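Local coordinates for protein 4-hydroxy-tetrahydrodipicolinate synthase (Thermotoga maritima, PDB 1O5K) that probably catalyses the condensation of pyruvate with aspartate beta-semialdehyde to 4-hydroxy-tetrahydrodipicolinate, a step of lysine biosynthesis, at residues A88-T93 / L97-Q102; V267-N272 / E294-V299. All coordinates share one frame; numbering follows the deposited sequence.

Contact 1 of 2, residues A88-T93 / L97-Q102; sequences AGTNST and LKLVKQ
Leu99 packs against Ala88 and Thr90. This is the tight part. Leu99 CB lies 3.9 Å from Ala88 CB and 3.6 Å from Ala88 O. Leu99 CG stands anti to the carbonyl carbon (chi1 -71°), which carries CD1 on to the methyl of Thr90. There Leu99 CD1 meets Thr90 CG2 at 3.6 Å, the two side chains crossing at about a right angle. Val100 CG2 adds a touch on Ala88 CB at 3.9 Å. Ala88 O is thus buried among carbons, with no polar partner in the model. The other branch of Thr90, the hydroxyl OG1, accepts a bond from Ser92 N, an ST turn. Replacing Thr90 by alanine would remove both branches, and is likely to leave Leu99 CD1 without its methyl neighbour and Ser92 N without this acceptor. The looser end is at Leu97, which is partly exposed. It is joined to Thr93 by the helical bond from Leu97 N to Thr93 O, 3.0 Å. Lys98 turns to solvent on the same helix. Ser92 is the N-cap, its OG bonded to Lys95 N. The features belong to a beta-to-alpha loop of the TIM barrel, where strand 84-87 passes into helix 93-106.

Contact 2 of 2, residues V267-N272 / E294-V299; sequences VKAALN and ELLRNV
Leu296 CD1 lies on one face of the peptide between Ala269 and Ala270, over its N-H side, 4.0 Å from Ala270 N. No ring takes part, and this peptide is the flat group of the contact. The methyls of the two alanines flank it at its two ends. Leu296 CD1 is 3.9 Å from Ala269 CB and 4.4 Å from Ala270 CB, so the leucine methyl settles into the notch between them. The leucine is extended, with CD1 anti to CA (chi2 165°), and this carries CD1 toward helix 265-273. Small residues let the backbones come near: the CA atoms of Ala270 and Leu296 are 6.2 Å apart. Within the two segments, 267-272 offers two methyls and 294-299 one leucine. Leu296 also touches Leu273 and Ala257, the latter on helix 241-257, while Ala269 touches Ala288. No polar side chain of the two segments touches the other segment. Lys268 leaves its helix away from 294-299, and its amine forms a salt bridge with Glu58. Glu294, Arg297 and Asn298 are exposed on the outer helix, though Arg297 rests on Leu273. The contact is helix-to-helix packing in the C-terminal helical region that follows the barrel. Its chemistry is purely apolar, with van der Waals touches and no polar bond between the segments. Shape, rather than the direction of any bond, therefore sets the fit of these two segments.

The two contacts are buried but lie on opposite sides of the chain's centre. Their centres are 33 Å apart, with nearest atoms about 17 Å apart, and they share no helix or strand. Contact 1 is local, binding a loop to the helix that follows it within the barrel. Contact 2 is more distant in sequence and joins two helices of the C-terminal region. Their chemistry differs accordingly. Contact 1 mixes apolar packing with turn, cap and helix bonds; contact 2 is apolar alone. Contact 1 also faces a second subunit, whose Pro60 packs on the loop and whose Leu283 packs on Thr93 at the start of the helix. No other chain of the assembly touches the segments of contact 2.

Contact 1 of 2, residues A88-T93 / L97-Q102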
# COMPACT_ATOMS: atom_id res chain seq x y z
N ALA A 88 27.91 -7.67 -6.17
CA ALA A 88 28.97 -6.91 -5.53
C ALA A 88 28.46 -5.59 -4.91
O ALA A 88 29.24 -4.71 -4.61
CB ALA A 88 30.06 -6.61 -6.53
N GLY A 89 27.15 -5.45 -4.76
CA GLY A 89 26.59 -4.19 -4.26
C GLY A 89 26.42 -4.22 -2.75
O GLY A 89 25.99 -5.23 -2.19
N THR A 90 26.75 -3.13 -2.09
CA THR A 90 26.39 -2.94 -0.68
C THR A 90 25.80 -1.54 -0.52
O THR A 90 25.60 -0.81 -1.48
CB THR A 90 27.58 -3.16 0.31
OG1 THR A 90 28.48 -2.01 0.33
CG2 THR A 90 28.45 -4.32 -0.11
N ASN A 91 25.55 -1.15 0.70
CA ASN A 91 24.98 0.20 0.93
C ASN A 91 26.00 1.26 1.25
O ASN A 91 25.62 2.42 1.57
CB ASN A 91 23.84 0.10 1.95
CG ASN A 91 24.27 -0.35 3.31
OD1 ASN A 91 25.43 -0.75 3.52
ND2 ASN A 91 23.31 -0.35 4.27
N SER A 92 27.28 0.92 1.09
CA SER A 92 28.37 1.90 1.12
C SER A 92 29.01 1.97 -0.28
O SER A 92 29.40 0.97 -0.82
CB SER A 92 29.41 1.51 2.12
OG SER A 92 30.63 2.14 1.82
N THR A 93 29.17 3.18 -0.81
CA THR A 93 29.74 3.32 -2.16
C THR A 93 31.21 2.84 -2.16
O THR A 93 31.68 2.15 -3.10
CB THR A 93 29.60 4.80 -2.59
OG1 THR A 93 28.18 5.13 -2.59
CG2 THR A 93 30.11 4.99 -4.05
N LEU A 97 32.71 -0.45 -4.28
CA LEU A 97 33.82 -0.42 -5.21
C LEU A 97 34.84 -1.51 -4.87
O LEU A 97 35.35 -2.18 -5.76
CB LEU A 97 34.44 0.96 -5.26
CG LEU A 97 35.64 1.06 -6.22
CD1 LEU A 97 35.27 0.60 -7.66
CD2 LEU A 97 36.18 2.44 -6.18
N LYS A 98 35.15 -1.69 -3.59
CA LYS A 98 36.08 -2.70 -3.19
C LYS A 98 35.63 -4.07 -3.66
O LYS A 98 36.41 -4.84 -4.20
CB LYS A 98 36.23 -2.69 -1.66
CG LYS A 98 37.29 -3.65 -1.11
CD LYS A 98 36.79 -4.30 0.18
CE LYS A 98 37.85 -5.12 0.88
NZ LYS A 98 39.02 -4.28 1.27
N LEU A 99 34.36 -4.37 -3.49
CA LEU A 99 33.86 -5.67 -3.96
C LEU A 99 33.87 -5.82 -5.47
O LEU A 99 34.14 -6.90 -6.02
CB LEU A 99 32.46 -5.88 -3.49
CG LEU A 99 32.27 -6.14 -1.98
CD1 LEU A 99 30.84 -6.45 -1.72
CD2 LEU A 99 33.11 -7.27 -1.49
N VAL A 100 33.59 -4.72 -6.14
CA VAL A 100 33.62 -4.70 -7.61
C VAL A 100 35.04 -4.96 -8.10
O VAL A 100 35.28 -5.81 -8.95
CB VAL A 100 33.05 -3.38 -8.12
CG1 VAL A 100 33.35 -3.17 -9.60
CG2 VAL A 100 31.59 -3.31 -7.85
N LYS A 101 36.02 -4.27 -7.51
CA LYS A 101 37.43 -4.47 -7.89
C LYS A 101 37.95 -5.90 -7.57
O LYS A 101 38.73 -6.49 -8.35
CB LYS A 101 38.29 -3.37 -7.26
CG LYS A 101 38.06 -1.99 -7.87
N GLN A 102 37.47 -6.49 -6.49
CA GLN A 102 37.71 -7.91 -6.20
C GLN A 102 37.17 -8.84 -7.29
O GLN A 102 37.90 -9.71 -7.78
CB GLN A 102 37.17 -8.28 -4.82
CG GLN A 102 38.05 -7.60 -3.70
CD GLN A 102 37.62 -7.92 -2.23
OE1 GLN A 102 38.45 -7.85 -1.32
NE2 GLN A 102 36.34 -8.24 -2.03

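Contact 2 of 2, residues V267-N272 / E294-V299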
# COMPACT_ATOMS: atom_id res chain seq x y z
N VAL A 267 13.57 -22.25 -2.81
CA VAL A 267 14.39 -22.85 -3.91
C VAL A 267 15.45 -23.85 -3.38
O VAL A 267 15.66 -24.93 -3.99
CB VAL A 267 14.96 -21.76 -4.85
CG1 VAL A 267 16.10 -20.99 -4.21
CG2 VAL A 267 15.43 -22.40 -6.16
N LYS A 268 16.02 -23.59 -2.21
CA LYS A 268 16.94 -24.55 -1.62
C LYS A 268 16.20 -25.82 -1.22
O LYS A 268 16.72 -26.89 -1.43
CB LYS A 268 17.75 -23.96 -0.45
CG LYS A 268 18.89 -23.06 -0.92
CD LYS A 268 19.82 -22.66 0.20
CE LYS A 268 21.24 -22.65 -0.27
NZ LYS A 268 22.22 -22.29 0.75
N ALA A 269 14.99 -25.70 -0.67
CA ALA A 269 14.20 -26.91 -0.31
C ALA A 269 13.86 -27.74 -1.57
O ALA A 269 13.96 -28.95 -1.57
CB ALA A 269 12.96 -26.56 0.51
N ALA A 270 13.53 -27.04 -2.65
CA ALA A 270 13.29 -27.64 -3.96
C ALA A 270 14.53 -28.38 -4.52
O ALA A 270 14.45 -29.54 -4.95
CB ALA A 270 12.80 -26.53 -4.95
N LEU A 271 15.68 -27.71 -4.51
CA LEU A 271 16.94 -28.33 -4.96
C LEU A 271 17.29 -29.56 -4.12
O LEU A 271 17.78 -30.60 -4.64
CB LEU A 271 18.06 -27.30 -4.94
CG LEU A 271 17.90 -26.30 -6.11
CD1 LEU A 271 18.80 -25.12 -5.85
CD2 LEU A 271 18.24 -26.92 -7.41
N ASN A 272 17.00 -29.48 -2.83
CA ASN A 272 17.21 -30.66 -1.99
C ASN A 272 16.28 -31.84 -2.34
O ASN A 272 16.71 -33.04 -2.43
CB ASN A 272 17.04 -30.28 -0.52
CG ASN A 272 17.19 -31.45 0.42
OD1 ASN A 272 16.24 -31.81 1.10
ND2 ASN A 272 18.39 -32.03 0.50
N GLU A 294 6.03 -29.50 1.26
CA GLU A 294 4.91 -30.32 0.77
C GLU A 294 4.39 -29.74 -0.54
O GLU A 294 4.17 -30.46 -1.51
CB GLU A 294 3.86 -30.28 1.88
CG GLU A 294 2.69 -31.21 1.94
CD GLU A 294 1.97 -30.88 3.27
OE1 GLU A 294 2.27 -31.55 4.30
OE2 GLU A 294 1.23 -29.85 3.31
N LEU A 295 4.25 -28.42 -0.58
CA LEU A 295 3.79 -27.69 -1.78
C LEU A 295 4.81 -27.83 -2.90
O LEU A 295 4.49 -28.17 -4.03
CB LEU A 295 3.59 -26.21 -1.44
CG LEU A 295 3.41 -25.24 -2.63
CD1 LEU A 295 2.13 -25.58 -3.33
CD2 LEU A 295 3.39 -23.80 -2.15
N LEU A 296 6.06 -27.53 -2.60
CA LEU A 296 7.09 -27.69 -3.60
C LEU A 296 7.09 -29.14 -4.17
O LEU A 296 7.18 -29.32 -5.39
CB LEU A 296 8.45 -27.36 -3.01
CG LEU A 296 8.62 -25.88 -2.67
CD1 LEU A 296 9.84 -25.80 -1.76
CD2 LEU A 296 8.76 -25.04 -3.95
N ARG A 297 6.99 -30.16 -3.31
CA ARG A 297 7.06 -31.54 -3.77
C ARG A 297 5.97 -31.79 -4.82
O ARG A 297 6.20 -32.38 -5.91
CB ARG A 297 6.93 -32.53 -2.60
CG ARG A 297 7.38 -33.92 -2.97
CD ARG A 297 7.17 -34.99 -1.94
NE ARG A 297 8.18 -34.96 -0.88
CZ ARG A 297 8.00 -34.41 0.31
NH1 ARG A 297 6.86 -33.82 0.64
NH2 ARG A 297 9.00 -34.45 1.19
N ASN A 298 4.78 -31.28 -4.52
CA ASN A 298 3.62 -31.43 -5.40
C ASN A 298 3.78 -30.71 -6.72
O ASN A 298 3.54 -31.27 -7.78
CB ASN A 298 2.37 -30.92 -4.70
CG ASN A 298 1.85 -31.90 -3.64
OD1 ASN A 298 2.16 -33.10 -3.67
ND2 ASN A 298 1.11 -31.38 -2.66
N VAL A 299 4.17 -29.46 -6.63
CA VAL A 299 4.39 -28.62 -7.80
C VAL A 299 5.54 -29.15 -8.65
O VAL A 299 5.45 -29.15 -9.89
CB VAL A 299 4.66 -27.15 -7.36
CG1 VAL A 299 5.25 -26.36 -8.48
CG2 VAL A 299 3.36 -26.47 -6.90